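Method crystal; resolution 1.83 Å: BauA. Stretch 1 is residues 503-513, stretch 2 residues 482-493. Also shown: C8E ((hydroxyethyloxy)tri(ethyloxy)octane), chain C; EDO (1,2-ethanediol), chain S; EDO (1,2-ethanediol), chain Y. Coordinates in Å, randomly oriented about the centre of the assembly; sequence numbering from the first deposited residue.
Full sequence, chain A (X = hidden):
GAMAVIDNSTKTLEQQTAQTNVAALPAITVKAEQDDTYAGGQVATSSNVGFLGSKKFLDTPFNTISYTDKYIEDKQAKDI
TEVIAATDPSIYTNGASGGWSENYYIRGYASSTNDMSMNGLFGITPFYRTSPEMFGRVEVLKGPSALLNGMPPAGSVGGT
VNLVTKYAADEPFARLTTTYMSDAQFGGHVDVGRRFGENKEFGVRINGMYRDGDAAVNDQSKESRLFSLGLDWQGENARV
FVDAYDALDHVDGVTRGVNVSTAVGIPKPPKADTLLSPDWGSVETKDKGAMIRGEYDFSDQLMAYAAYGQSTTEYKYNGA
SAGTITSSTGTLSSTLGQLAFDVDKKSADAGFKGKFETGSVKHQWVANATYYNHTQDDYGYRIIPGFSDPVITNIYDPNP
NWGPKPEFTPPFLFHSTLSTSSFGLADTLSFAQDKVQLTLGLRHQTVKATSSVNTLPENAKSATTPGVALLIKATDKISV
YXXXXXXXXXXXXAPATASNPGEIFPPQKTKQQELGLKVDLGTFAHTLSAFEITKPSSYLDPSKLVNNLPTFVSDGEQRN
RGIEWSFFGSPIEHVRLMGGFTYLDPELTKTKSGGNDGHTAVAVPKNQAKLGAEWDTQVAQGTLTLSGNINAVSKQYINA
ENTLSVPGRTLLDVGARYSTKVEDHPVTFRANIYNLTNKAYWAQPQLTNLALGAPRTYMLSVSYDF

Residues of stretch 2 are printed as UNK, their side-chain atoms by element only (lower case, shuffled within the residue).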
# COMPACT_ATOMS: atom_id res chain seq x y z
N GLU A 503 30.59 -32.79 37.65
CA GLU A 503 29.30 -33.16 38.26
C GLU A 503 28.19 -32.92 37.23
O GLU A 503 28.11 -31.84 36.63
CB GLU A 503 29.02 -32.37 39.53
CG GLU A 503 27.68 -32.72 40.15
CD GLU A 503 27.35 -32.07 41.48
OE1 GLU A 503 28.16 -31.25 41.98
OE2 GLU A 503 26.31 -32.43 42.04
N ILE A 504 27.35 -33.94 37.02
CA ILE A 504 26.15 -33.81 36.16
C ILE A 504 24.92 -33.69 37.04
O ILE A 504 24.60 -34.61 37.78
CB ILE A 504 26.03 -35.01 35.21
CG1 ILE A 504 27.30 -35.21 34.38
CG2 ILE A 504 24.78 -34.88 34.33
CD1 ILE A 504 27.37 -36.56 33.67
N PHE A 505 24.22 -32.56 36.95
CA PHE A 505 23.01 -32.36 37.70
C PHE A 505 21.91 -33.27 37.16
O PHE A 505 21.94 -33.71 36.02
CB PHE A 505 22.53 -30.90 37.68
CG PHE A 505 23.39 -29.95 38.46
CD1 PHE A 505 24.09 -30.36 39.59
CD2 PHE A 505 23.58 -28.64 38.03
CE1 PHE A 505 24.94 -29.50 40.25
CE2 PHE A 505 24.36 -27.76 38.75
CZ PHE A 505 25.03 -28.18 39.87
N PRO A 506 20.98 -33.71 38.04
CA PRO A 506 19.83 -34.49 37.61
C PRO A 506 18.92 -33.60 36.76
O PRO A 506 19.04 -32.38 36.83
CB PRO A 506 19.15 -34.88 38.93
CG PRO A 506 19.48 -33.73 39.84
CD PRO A 506 20.90 -33.34 39.47
N PRO A 507 17.89 -34.18 36.12
CA PRO A 507 16.89 -33.37 35.42
C PRO A 507 16.36 -32.28 36.35
O PRO A 507 16.07 -32.54 37.53
CB PRO A 507 15.83 -34.40 35.01
CG PRO A 507 16.64 -35.68 34.83
CD PRO A 507 17.66 -35.62 35.95
N GLN A 508 16.31 -31.06 35.83
CA GLN A 508 15.98 -29.86 36.57
C GLN A 508 14.47 -29.57 36.45
O GLN A 508 13.90 -29.63 35.35
CB GLN A 508 16.80 -28.70 36.01
CG GLN A 508 18.30 -28.91 36.17
CD GLN A 508 18.67 -28.76 37.63
OE1 GLN A 508 18.68 -27.66 38.16
NE2 GLN A 508 19.07 -29.87 38.24
N LYS A 509 13.85 -29.26 37.60
CA LYS A 509 12.40 -29.13 37.68
C LYS A 509 11.96 -27.68 37.52
O LYS A 509 12.07 -26.86 38.45
CB LYS A 509 11.87 -29.71 38.99
CG LYS A 509 12.05 -31.20 39.14
CD LYS A 509 11.73 -31.71 40.53
CE LYS A 509 11.76 -33.23 40.57
NZ LYS A 509 11.39 -33.76 41.91
N THR A 510 11.29 -27.41 36.40
CA THR A 510 10.43 -26.27 36.24
C THR A 510 9.11 -26.59 36.96
O THR A 510 8.64 -27.71 36.87
CB THR A 510 10.21 -25.98 34.74
OG1 THR A 510 11.45 -25.54 34.17
CG2 THR A 510 9.13 -24.95 34.50
N LYS A 511 8.54 -25.61 37.66
CA LYS A 511 7.34 -25.87 38.48
C LYS A 511 6.27 -24.83 38.17
O LYS A 511 6.53 -23.63 38.25
CB LYS A 511 7.67 -25.81 39.97
CG LYS A 511 8.74 -26.81 40.41
CD LYS A 511 9.12 -26.73 41.88
CE LYS A 511 9.99 -27.92 42.26
NZ LYS A 511 10.59 -27.74 43.60
N GLN A 512 5.07 -25.32 37.90
CA GLN A 512 3.91 -24.49 37.63
C GLN A 512 2.83 -24.72 38.69
O GLN A 512 2.48 -25.85 39.02
CB GLN A 512 3.32 -24.85 36.27
CG GLN A 512 2.00 -24.14 35.99
CD GLN A 512 1.52 -24.44 34.59
OE1 GLN A 512 1.99 -23.83 33.62
NE2 GLN A 512 0.66 -25.44 34.47
N GLN A 513 2.23 -23.61 39.13
CA GLN A 513 0.89 -23.62 39.71
C GLN A 513 -0.01 -22.76 38.84
O GLN A 513 0.40 -21.68 38.41
CB GLN A 513 0.93 -23.02 41.12
CG GLN A 513 1.63 -23.90 42.13
CD GLN A 513 1.58 -23.25 43.50
OE1 GLN A 513 0.51 -22.99 44.05
NE2 GLN A 513 2.74 -22.83 43.97
N UNK A 482 -7.53 -26.03 38.77
CA UNK A 482 -6.21 -25.70 39.30
C UNK A 482 -5.27 -26.86 38.99
O UNK A 482 -5.71 -28.02 38.83
c UNK A 482 -6.31 -25.44 40.77
N UNK A 483 -3.98 -26.55 38.86
CA UNK A 483 -3.02 -27.63 38.69
C UNK A 483 -1.69 -27.24 39.34
O UNK A 483 -1.37 -26.08 39.56
o UNK A 483 -1.08 -26.61 36.64
n UNK A 483 -2.89 -26.61 35.29
c UNK A 483 -2.20 -27.03 36.34
c UNK A 483 -2.88 -28.06 37.23
N UNK A 484 -0.93 -28.29 39.67
CA UNK A 484 0.49 -28.20 39.91
C UNK A 484 1.14 -29.26 39.04
O UNK A 484 0.71 -30.42 39.05
c UNK A 484 2.33 -28.60 41.62
o UNK A 484 6.48 -28.83 41.95
c UNK A 484 4.39 -29.87 41.48
c UNK A 484 4.46 -27.56 42.07
c UNK A 484 3.09 -27.48 41.91
c UNK A 484 3.00 -29.79 41.40
c UNK A 484 5.12 -28.76 41.85
c UNK A 484 0.85 -28.48 41.38
N UNK A 485 2.12 -28.84 38.24
CA UNK A 485 2.80 -29.76 37.35
C UNK A 485 4.20 -29.20 37.06
O UNK A 485 4.47 -28.01 37.24
c UNK A 485 1.43 -31.67 34.23
c UNK A 485 1.83 -28.72 35.27
c UNK A 485 2.45 -31.17 35.25
c UNK A 485 1.95 -30.00 36.09
N UNK A 486 5.10 -30.08 36.65
CA UNK A 486 6.49 -29.71 36.46
C UNK A 486 6.87 -29.91 34.99
O UNK A 486 6.19 -30.58 34.25
c UNK A 486 7.38 -30.55 37.39
c UNK A 486 7.00 -30.40 38.85
c UNK A 486 7.86 -31.19 39.83
o UNK A 486 8.55 -32.13 39.40
o UNK A 486 7.86 -30.81 41.04
N UNK A 487 8.00 -29.31 34.62
CA UNK A 487 8.72 -29.62 33.42
C UNK A 487 10.15 -29.98 33.73
O UNK A 487 10.71 -29.55 34.76
N UNK A 488 10.73 -30.84 32.89
CA UNK A 488 12.08 -31.33 33.13
C UNK A 488 13.01 -30.88 32.01
O UNK A 488 12.65 -30.88 30.83
c UNK A 488 11.37 -34.94 34.46
c UNK A 488 11.88 -32.87 35.76
c UNK A 488 11.32 -33.42 34.47
c UNK A 488 12.06 -32.85 33.26
N UNK A 489 14.25 -30.59 32.40
CA UNK A 489 15.32 -30.26 31.48
C UNK A 489 16.57 -31.00 31.95
O UNK A 489 16.89 -30.98 33.14
c UNK A 489 15.57 -28.75 31.44
o UNK A 489 14.35 -28.02 31.26
c UNK A 489 16.59 -28.37 30.38
N UNK A 490 17.26 -31.63 31.00
CA UNK A 490 18.51 -32.36 31.27
C UNK A 490 19.44 -31.47 32.09
O UNK A 490 19.60 -30.27 31.80
n UNK A 490 22.32 -32.02 27.87
c UNK A 490 19.17 -32.72 29.93
c UNK A 490 21.11 -32.84 27.64
c UNK A 490 20.52 -33.42 30.03
c UNK A 490 21.00 -33.92 28.69
N UNK A 491 20.07 -32.04 33.11
CA UNK A 491 20.99 -31.28 33.93
C UNK A 491 22.26 -30.90 33.17
O UNK A 491 22.72 -31.61 32.30
N UNK A 492 22.79 -29.73 33.51
CA UNK A 492 24.08 -29.29 32.98
C UNK A 492 25.22 -30.03 33.70
O UNK A 492 25.04 -30.57 34.83
c UNK A 492 23.30 -26.93 32.36
o UNK A 492 22.93 -27.39 31.27
c UNK A 492 24.24 -27.79 33.20
o UNK A 492 23.12 -25.76 32.72
N UNK A 493 26.42 -29.95 33.11
CA UNK A 493 27.63 -30.56 33.69
C UNK A 493 28.62 -29.47 34.08
O UNK A 493 28.87 -28.54 33.31
c UNK A 493 29.54 -32.19 33.25
o UNK A 493 29.90 -33.35 31.21
c UNK A 493 29.95 -33.38 32.43
c UNK A 493 28.27 -31.54 32.71
n UNK A 493 30.33 -34.47 33.09
C1 C8E C . 0.39 -10.79 37.46
C2 C8E C . 0.30 -12.31 37.51
C3 C8E C . -0.55 -12.82 38.67
C4 C8E C . -0.25 -14.28 39.01
C5 C8E C . 0.08 -14.42 40.49
C6 C8E C . 0.34 -15.87 40.86
C7 C8E C . -0.70 -16.82 40.24
C8 C8E C . -0.64 -18.19 40.90
O9 C8E C . -1.81 -18.93 40.54
C10 C8E C . -1.76 -20.28 41.02
C11 C8E C . -2.61 -20.46 42.28
O12 C8E C . -2.65 -21.85 42.68
C13 C8E C . -3.78 -22.19 43.49
C14 C8E C . -4.00 -23.70 43.43
O15 C8E C . -2.87 -24.36 42.83
C16 C8E C . -2.21 -25.26 43.74
C17 C8E C . -2.11 -26.67 43.17
O18 C8E C . -3.40 -27.29 43.03
C19 C8E C . -3.74 -28.12 44.14
C20 C8E C . -4.93 -28.98 43.78
O21 C8E C . -4.97 -29.01 42.35
C1 EDO S . 5.23 -23.55 41.42
O1 EDO S . 5.28 -23.90 42.81
C2 EDO S . 5.13 -22.06 41.34
O2 EDO S . 6.27 -21.53 42.03
C1 EDO Y . 29.03 -38.50 38.68
O1 EDO Y . 27.99 -39.46 38.70
C2 EDO Y . 28.59 -37.48 37.66
O2 EDO Y . 27.80 -36.45 38.36
O HOH W 1 7.36 -28.44 44.54
O HOH W 2 9.05 -32.37 42.69
O HOH W 3 13.44 -27.36 33.73
O HOH W 4 20.37 -34.74 33.95

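Position 482 has one side-chain carbon and touches nothing on stretch 1. That atom is CB alone, so the residue is Ala482, a small side chain in a buried position, its CB 7.1 Å from the nearest atom of stretch 1, in a strand that begins earlier in the chain.

Position 483 carries two carbons, the second bearing one oxygen and one nitrogen, which marks a short amide: Asn483. Its OD1 accepts a hydrogen bond from Gln512 NE2 at 3.0 Å, a bond that an amide NH2 and an amide oxygen are well suited to make.

At 484 one carbon leads to a six-carbon ring bearing an oxygen, the pattern of a tyrosine. Tyr484 lies opposite Gln513, whose CG meets the ring edge 3.9 Å from CD1. The long side chain also carries its OH to 3.4 Å from Lys511 CD, beside the aliphatic part of that lysine.

Position 485 has four carbons, forked at the first, with one arm two carbons long: Ile485. A beta-branched residue suits an extended backbone. Its N donates to Gln512 O at 3.1 Å and its O accepts from Gln512 N at 2.8 Å, while CG2 packs 3.6 Å from Gln512 NE2.

At 486 three carbons end in two oxygens, so this is Glu486, beside the chains of Lys509 and Lys511, with OE2 3.8 Å from Lys511 CE. OE1 is 3.4 Å from Lys509 CD and 4.1 Å from Lys509 NZ, the latter too far for a salt bridge; a water instead links OE2 to Lys509 NZ. Within its own strand, OE2 accepts from Tyr484 OH at 2.6 Å.

Position 487 has no side-chain atoms and is Gly487. It pairs with Thr510 through two hydrogen bonds, N to Thr510 O and Thr510 N to O, each 2.8 Å. An ideal CB would lie 3.7 Å from Thr510 CB, so the site does not exclude a side chain by that contact.

Position 488 shows four carbons forked at the second: Leu488. Its CD2 reaches Lys509 CG at 3.8 Å and Pro507 CB at 4.3 Å, matching a hydrocarbon branch to aliphatic surface.

At 489 one carbon bears an oxygen and a carbon, giving Thr489. Its O accepts from Gln508 N at 2.8 Å, and its OG1 joins a water that also binds Gln508 O and Thr510 OG1.

Position 490 has four carbons in a row ending in nitrogen: Lys490. The CA-to-CB bond points away from stretch 1, and the long charged chain, exposed, suits a position just past the strand.

Position 491 lacks a side chain, and here the reason is steric: an ideal CB would sit 1.9 Å from Phe505 O. Gly491 therefore brings its CA to 3.3 Å from that oxygen.

At 492 two carbons end in two oxygens: Asp492. Its charged carboxylate stays exposed, clear of stretch 1, so the backbone alone makes the bond, O accepting from Phe505 N at 3.0 Å.

Position 493 has three carbons, then oxygen and nitrogen: Gln493, with NE2 3.4 Å from Ile504 CG1. Its amide finds partners outside stretch 1, while CA sits 3.2 Å from Glu503 O.

The contact is thus an antiparallel ladder of paired backbone bonds, extended past the strands by Phe505 and Asp492, with side chains and waters reinforcing it.

Stretch 2, residues 482-493: ANYIEGLTKGDQ
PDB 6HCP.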